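Local coordinates for protein aminopentol aminotransferase (Sphingopyxis macrogoltabida, PDB 6HBS) that catalyses the pyridoxal-phosphate-dependent deamination of aminopentol (hydrolysed fumonisin B1) to its 2-keto form, with pyruvate as the preferred amino acceptor, at residues E26-L31 against F35-R40; I47-A50 against P54-D57. One frame throughout, in Å; residues are numbered along the deposited sequence.

Interaction 1 (E26-L31 against F35-R40); sequences ESTRLL and FPQFFR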
loop_
_atom_site.group_PDB
_atom_site.type_symbol
_atom_site.label_atom_id
_atom_site.label_comp_id
_atom_site.label_asym_id
_atom_site.label_seq_id
_atom_site.Cartn_x
_atom_site.Cartn_y
_atom_site.Cartn_z
ATOM N N GLU A 26 -6.274 14.056 1.766
ATOM C CA GLU A 26 -6.218 15.016 0.677
ATOM C C GLU A 26 -7.605 15.556 0.325
ATOM O O GLU A 26 -7.725 16.341 -0.589
ATOM C CB GLU A 26 -5.547 14.407 -0.559
ATOM C CG GLU A 26 -4.074 14.125 -0.334
ATOM C CD GLU A 26 -3.259 13.748 -1.561
ATOM O OE1 GLU A 26 -3.825 13.716 -2.679
ATOM O OE2 GLU A 26 -2.065 13.471 -1.399
ATOM N N SER A 27 -8.637 15.133 1.048
ATOM C CA SER A 27 -9.952 15.705 0.887
ATOM C C SER A 27 -9.928 17.157 1.381
ATOM O O SER A 27 -9.280 17.486 2.376
ATOM C CB SER A 27 -11.026 14.879 1.599
ATOM O OG SER A 27 -12.212 15.637 1.771
ATOM N N THR A 28 -10.638 18.022 0.655
ATOM C CA THR A 28 -10.780 19.436 0.993
ATOM C C THR A 28 -12.012 19.696 1.881
ATOM O O THR A 28 -12.380 20.835 2.063
ATOM C CB THR A 28 -10.846 20.277 -0.291
ATOM O OG1 THR A 28 -11.992 19.869 -1.019
ATOM C CG2 THR A 28 -9.624 20.101 -1.159
ATOM N N ARG A 29 -12.623 18.641 2.448
ATOM C CA ARG A 29 -13.845 18.745 3.238
ATOM C C ARG A 29 -13.718 19.788 4.372
ATOM O O ARG A 29 -14.697 20.452 4.691
ATOM C CB ARG A 29 -14.172 17.370 3.830
ATOM C CG ARG A 29 -15.401 17.352 4.722
ATOM C CD ARG A 29 -16.013 15.969 4.839
ATOM N NE ARG A 29 -17.464 16.089 4.905
ATOM C CZ ARG A 29 -18.169 16.301 6.017
ATOM N NH1 ARG A 29 -19.439 16.660 5.922
ATOM N NH2 ARG A 29 -17.613 16.145 7.209
ATOM N N LEU A 30 -12.546 19.879 5.013
ATOM C CA LEU A 30 -12.328 20.749 6.181
ATOM C C LEU A 30 -11.579 22.037 5.810
ATOM O O LEU A 30 -11.162 22.740 6.725
ATOM C CB LEU A 30 -11.524 19.982 7.239
ATOM C CG LEU A 30 -12.206 18.745 7.826
ATOM C CD1 LEU A 30 -11.289 18.059 8.838
ATOM C CD2 LEU A 30 -13.536 19.115 8.463
ATOM N N LEU A 31 -11.420 22.333 4.505
ATOM C CA LEU A 31 -10.721 23.550 4.034
ATOM C C LEU A 31 -11.724 24.573 3.539
ATOM O O LEU A 31 -12.858 24.230 3.241
ATOM C CB LEU A 31 -9.740 23.191 2.918
ATOM C CG LEU A 31 -8.478 22.468 3.377
ATOM C CD1 LEU A 31 -7.695 21.933 2.189
ATOM C CD2 LEU A 31 -7.607 23.380 4.232
ATOM N N PHE A 35 -10.430 26.122 -1.993
ATOM C CA PHE A 35 -9.369 25.135 -2.208
ATOM C C PHE A 35 -9.822 24.162 -3.293
ATOM O O PHE A 35 -10.895 23.571 -3.187
ATOM C CB PHE A 35 -8.980 24.432 -0.906
ATOM C CG PHE A 35 -7.989 25.215 -0.084
ATOM C CD1 PHE A 35 -8.412 26.241 0.750
ATOM C CD2 PHE A 35 -6.633 24.970 -0.194
ATOM C CE1 PHE A 35 -7.490 26.983 1.483
ATOM C CE2 PHE A 35 -5.706 25.719 0.519
ATOM C CZ PHE A 35 -6.142 26.729 1.361
ATOM N N PRO A 36 -9.044 24.007 -4.386
ATOM C CA PRO A 36 -9.324 22.980 -5.393
ATOM C C PRO A 36 -9.072 21.550 -4.868
ATOM O O PRO A 36 -8.103 21.309 -4.142
ATOM C CB PRO A 36 -8.335 23.315 -6.515
ATOM C CG PRO A 36 -7.176 23.963 -5.806
ATOM C CD PRO A 36 -7.812 24.750 -4.678
ATOM N N GLN A 37 -9.969 20.636 -5.241
ATOM C CA GLN A 37 -9.862 19.198 -4.903
ATOM C C GLN A 37 -9.019 18.439 -5.943
ATOM O O GLN A 37 -8.168 17.627 -5.566
ATOM C CB GLN A 37 -11.247 18.566 -4.796
ATOM C CG GLN A 37 -11.176 17.089 -4.395
ATOM C CD GLN A 37 -10.578 16.844 -3.035
ATOM O OE1 GLN A 37 -11.313 16.730 -2.044
ATOM N NE2 GLN A 37 -9.256 16.742 -2.962
ATOM N N PHE A 38 -9.238 18.719 -7.239
ATOM C CA PHE A 38 -8.695 17.972 -8.348
ATOM C C PHE A 38 -7.673 18.793 -9.139
ATOM O O PHE A 38 -7.942 19.930 -9.460
ATOM C CB PHE A 38 -9.843 17.523 -9.251
ATOM C CG PHE A 38 -10.736 16.520 -8.582
ATOM C CD1 PHE A 38 -10.273 15.232 -8.359
ATOM C CD2 PHE A 38 -11.978 16.887 -8.102
ATOM C CE1 PHE A 38 -11.071 14.303 -7.725
ATOM C CE2 PHE A 38 -12.776 15.964 -7.452
ATOM C CZ PHE A 38 -12.322 14.668 -7.275
ATOM N N PHE A 39 -6.554 18.168 -9.506
ATOM C CA PHE A 39 -5.433 18.811 -10.196
ATOM C C PHE A 39 -5.196 18.203 -11.585
ATOM O O PHE A 39 -5.743 17.139 -11.917
ATOM C CB PHE A 39 -4.183 18.735 -9.332
ATOM C CG PHE A 39 -4.357 19.483 -8.044
ATOM C CD1 PHE A 39 -5.030 18.906 -6.973
ATOM C CD2 PHE A 39 -3.906 20.792 -7.923
ATOM C CE1 PHE A 39 -5.220 19.626 -5.802
ATOM C CE2 PHE A 39 -4.107 21.510 -6.753
ATOM C CZ PHE A 39 -4.748 20.922 -5.692
ATOM N N ARG A 40 -4.428 18.915 -12.419
ATOM C CA ARG A 40 -4.164 18.458 -13.790
ATOM C C ARG A 40 -2.694 18.077 -13.963
ATOM O O ARG A 40 -2.360 17.109 -14.674
ATOM C CB ARG A 40 -4.637 19.483 -14.826
ATOM C CG ARG A 40 -4.854 18.853 -16.200
ATOM C CD ARG A 40 -5.243 19.826 -17.298
ATOM N NE ARG A 40 -4.069 20.563 -17.750
ATOM C CZ ARG A 40 -3.185 20.124 -18.642
ATOM N NH1 ARG A 40 -3.341 18.929 -19.195
ATOM N NH2 ARG A 40 -2.158 20.884 -18.982
#
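The side-chain amide of Q37 grips the backbone on both sides of S27. Its NE2 donates to E26 O at 2.9 Å in a nearly straight bond, with an N-H...O angle of 170°. E26 O lies in the plane of the amide, so the N-H points at it directly. At the other end of the amide, OE1 accepts from T28 N at 3.1 Å. This donor sits 34° out of the carbonyl plane. T28 OG1 adds a weak bond to the same OE1. Q37 CG is anti to the backbone N and the chain bends at chi2 (63°), which turns the amide toward the loop. One amide thus ties the 26-31 loop at two backbone atoms.

The loop also braces itself. S27 OG accepts from R29 N at 3.1 Å, forming an ST turn. A type I beta turn from T28 to L31 follows, closed by a bond from L31 N to T28 O.

Packing lies farther out. T28 CG2 rests 3.6 Å from P36 O. L31 CG lies over one face of the F35 ring, and the two side chains cross at about a right angle; L31 CB comes within 4.0 Å of F35 CD1.

The loop runs near the active site: the E26 side chain is about 9 Å from a bound PLP and packs on F290 of the second subunit. R11 of helix 5-17 bonds to T28 OG1, and Q7 accepts from Q37 N and F38 N. F35 packs on helix 356-367 and meets Y371 edge-to-face. The 35-40 segment then enters strand 39-43, which pairs with strand 46-49.

Interaction 2 (I47-A50 against P54-D57); sequences IWDA and PYID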
loop_
_atom_site.group_PDB
_atom_site.type_symbol
_atom_site.label_atom_id
_atom_site.label_comp_id
_atom_site.label_asym_id
_atom_site.label_seq_id
_atom_site.Cartn_x
_atom_site.Cartn_y
_atom_site.Cartn_z
ATOM N N ILE A 47 1.965 23.096 -8.693
ATOM C CA ILE A 47 0.835 22.281 -9.134
ATOM C C ILE A 47 -0.123 23.193 -9.887
ATOM O O ILE A 47 -0.170 24.391 -9.606
ATOM C CB ILE A 47 0.110 21.613 -7.951
ATOM C CG1 ILE A 47 -0.445 22.648 -6.965
ATOM C CG2 ILE A 47 1.018 20.616 -7.286
ATOM C CD1 ILE A 47 -0.913 22.067 -5.623
ATOM N N TRP A 48 -0.911 22.602 -10.791
ATOM C CA TRP A 48 -1.983 23.273 -11.516
ATOM C C TRP A 48 -3.289 22.523 -11.260
ATOM O O TRP A 48 -3.316 21.283 -11.392
ATOM C CB TRP A 48 -1.690 23.286 -13.017
ATOM C CG TRP A 48 -0.605 24.216 -13.480
ATOM C CD1 TRP A 48 -0.809 25.406 -14.111
ATOM C CD2 TRP A 48 0.820 24.032 -13.428
ATOM N NE1 TRP A 48 0.379 25.986 -14.432
ATOM C CE2 TRP A 48 1.399 25.173 -14.025
ATOM C CE3 TRP A 48 1.669 23.057 -12.914
ATOM C CZ2 TRP A 48 2.771 25.367 -14.100
ATOM C CZ3 TRP A 48 3.033 23.233 -12.998
ATOM C CH2 TRP A 48 3.580 24.375 -13.595
ATOM N N ASP A 49 -4.339 23.258 -10.906
ATOM C CA ASP A 49 -5.642 22.685 -10.653
ATOM C C ASP A 49 -6.294 22.340 -11.996
ATOM O O ASP A 49 -5.679 22.579 -13.078
ATOM C CB ASP A 49 -6.486 23.597 -9.765
ATOM C CG ASP A 49 -6.874 24.951 -10.348
ATOM O OD1 ASP A 49 -6.843 25.125 -11.603
ATOM O OD2 ASP A 49 -7.219 25.805 -9.534
ATOM N N ALA A 50 -7.503 21.746 -11.937
ATOM C CA ALA A 50 -8.215 21.284 -13.152
ATOM C C ALA A 50 -8.449 22.455 -14.131
ATOM O O ALA A 50 -8.590 22.217 -15.310
ATOM C CB ALA A 50 -9.529 20.661 -12.781
ATOM N N PRO A 54 -2.084 27.906 -11.587
ATOM C CA PRO A 54 -0.867 27.431 -10.942
ATOM C C PRO A 54 -0.791 27.862 -9.470
ATOM O O PRO A 54 -1.293 28.926 -9.103
ATOM C CB PRO A 54 0.247 28.090 -11.774
ATOM C CG PRO A 54 -0.356 29.403 -12.190
ATOM C CD PRO A 54 -1.831 29.120 -12.389
ATOM N N TYR A 55 -0.150 27.028 -8.651
ATOM C CA TYR A 55 0.132 27.343 -7.265
ATOM C C TYR A 55 1.543 26.889 -6.940
ATOM O O TYR A 55 1.930 25.733 -7.239
ATOM C CB TYR A 55 -0.821 26.660 -6.271
ATOM C CG TYR A 55 -2.283 26.824 -6.576
ATOM C CD1 TYR A 55 -2.923 25.934 -7.421
ATOM C CD2 TYR A 55 -3.014 27.888 -6.074
ATOM C CE1 TYR A 55 -4.259 26.086 -7.730
ATOM C CE2 TYR A 55 -4.348 28.071 -6.407
ATOM C CZ TYR A 55 -4.980 27.143 -7.204
ATOM O OH TYR A 55 -6.301 27.246 -7.527
ATOM N N ILE A 56 2.293 27.769 -6.271
ATOM C CA ILE A 56 3.502 27.340 -5.617
ATOM C C ILE A 56 3.065 26.466 -4.433
ATOM O O ILE A 56 2.295 26.912 -3.573
ATOM C CB ILE A 56 4.372 28.532 -5.184
ATOM C CG1 ILE A 56 4.726 29.433 -6.373
ATOM C CG2 ILE A 56 5.619 28.018 -4.498
ATOM C CD1 ILE A 56 5.327 30.778 -5.966
ATOM N N ASP A 57 3.568 25.225 -4.400
ATOM C CA ASP A 57 2.972 24.179 -3.573
ATOM C C ASP A 57 3.762 23.985 -2.268
ATOM O O ASP A 57 4.819 23.402 -2.292
ATOM C CB ASP A 57 2.878 22.894 -4.394
ATOM C CG ASP A 57 2.463 21.671 -3.594
ATOM O OD1 ASP A 57 1.681 21.830 -2.638
ATOM O OD2 ASP A 57 3.015 20.593 -3.890
#
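I47 and Y55 form the hydrogen-bonded pair of a beta hairpin made by strands 46-49 and 54-57, the two middle strands of a four-stranded mixed sheet. Two backbone bonds join them. I47 N donates to Y55 O at 3.0 Å, and Y55 N donates to I47 O at 2.8 Å. W48 and P54 are the next, non-hydrogen-bonded pair. Here P54 CA also makes a CA-H...O contact with I47 O.

Packing contacts lie on both faces of the hairpin. On one, P54 CB sits over the five-membered ring of W48 in a CH-pi contact, 3.8 Å from its centroid. It is offset toward the rim and comes nearest to NE1. R41 adds a cation-pi contact to the same indole. On the other face, I47 CG1 packs 4.1 Å from Y55 CB. The apolar carbons I47 CG2 and CD1 lie against the carboxylate of D57, which has polar partners in Y69 OH (to OD2) and M59 N (to OD1). T89 of the second subunit packs on I47.

The polar side-chain link is near the turn. With chi1 at 65°, D49 brings its carboxylate to the edge of the Y55 ring, the two planes 69° apart. OD1 accepts from Q53 N in the connecting loop. OD2 accepts a hydrogen bond from Y55 OH at 2.6 Å, on its anti side and 34° out of the carboxylate plane.

Interaction 1 closes before interaction 2 opens along the chain, and their centres lie 11 Å apart. They meet through one sheet. Strand 39-43, which begins in the 35-40 segment, is the neighbour of strand 46-49. Probable hydrogen bonds from R40 N to W48 O and from A50 N to F38 O join the two contacts, and F39 CE2 packs on I47 CD1 at 3.4 Å. The loop of interaction 1 therefore leads into strand 39-43, outermost within this chain, where the F39 backbone bonds to the second subunit. The hairpin of interaction 2 forms the middle of the sheet. Both contacts touch the second subunit, so this N-terminal region takes part in the dimer interface.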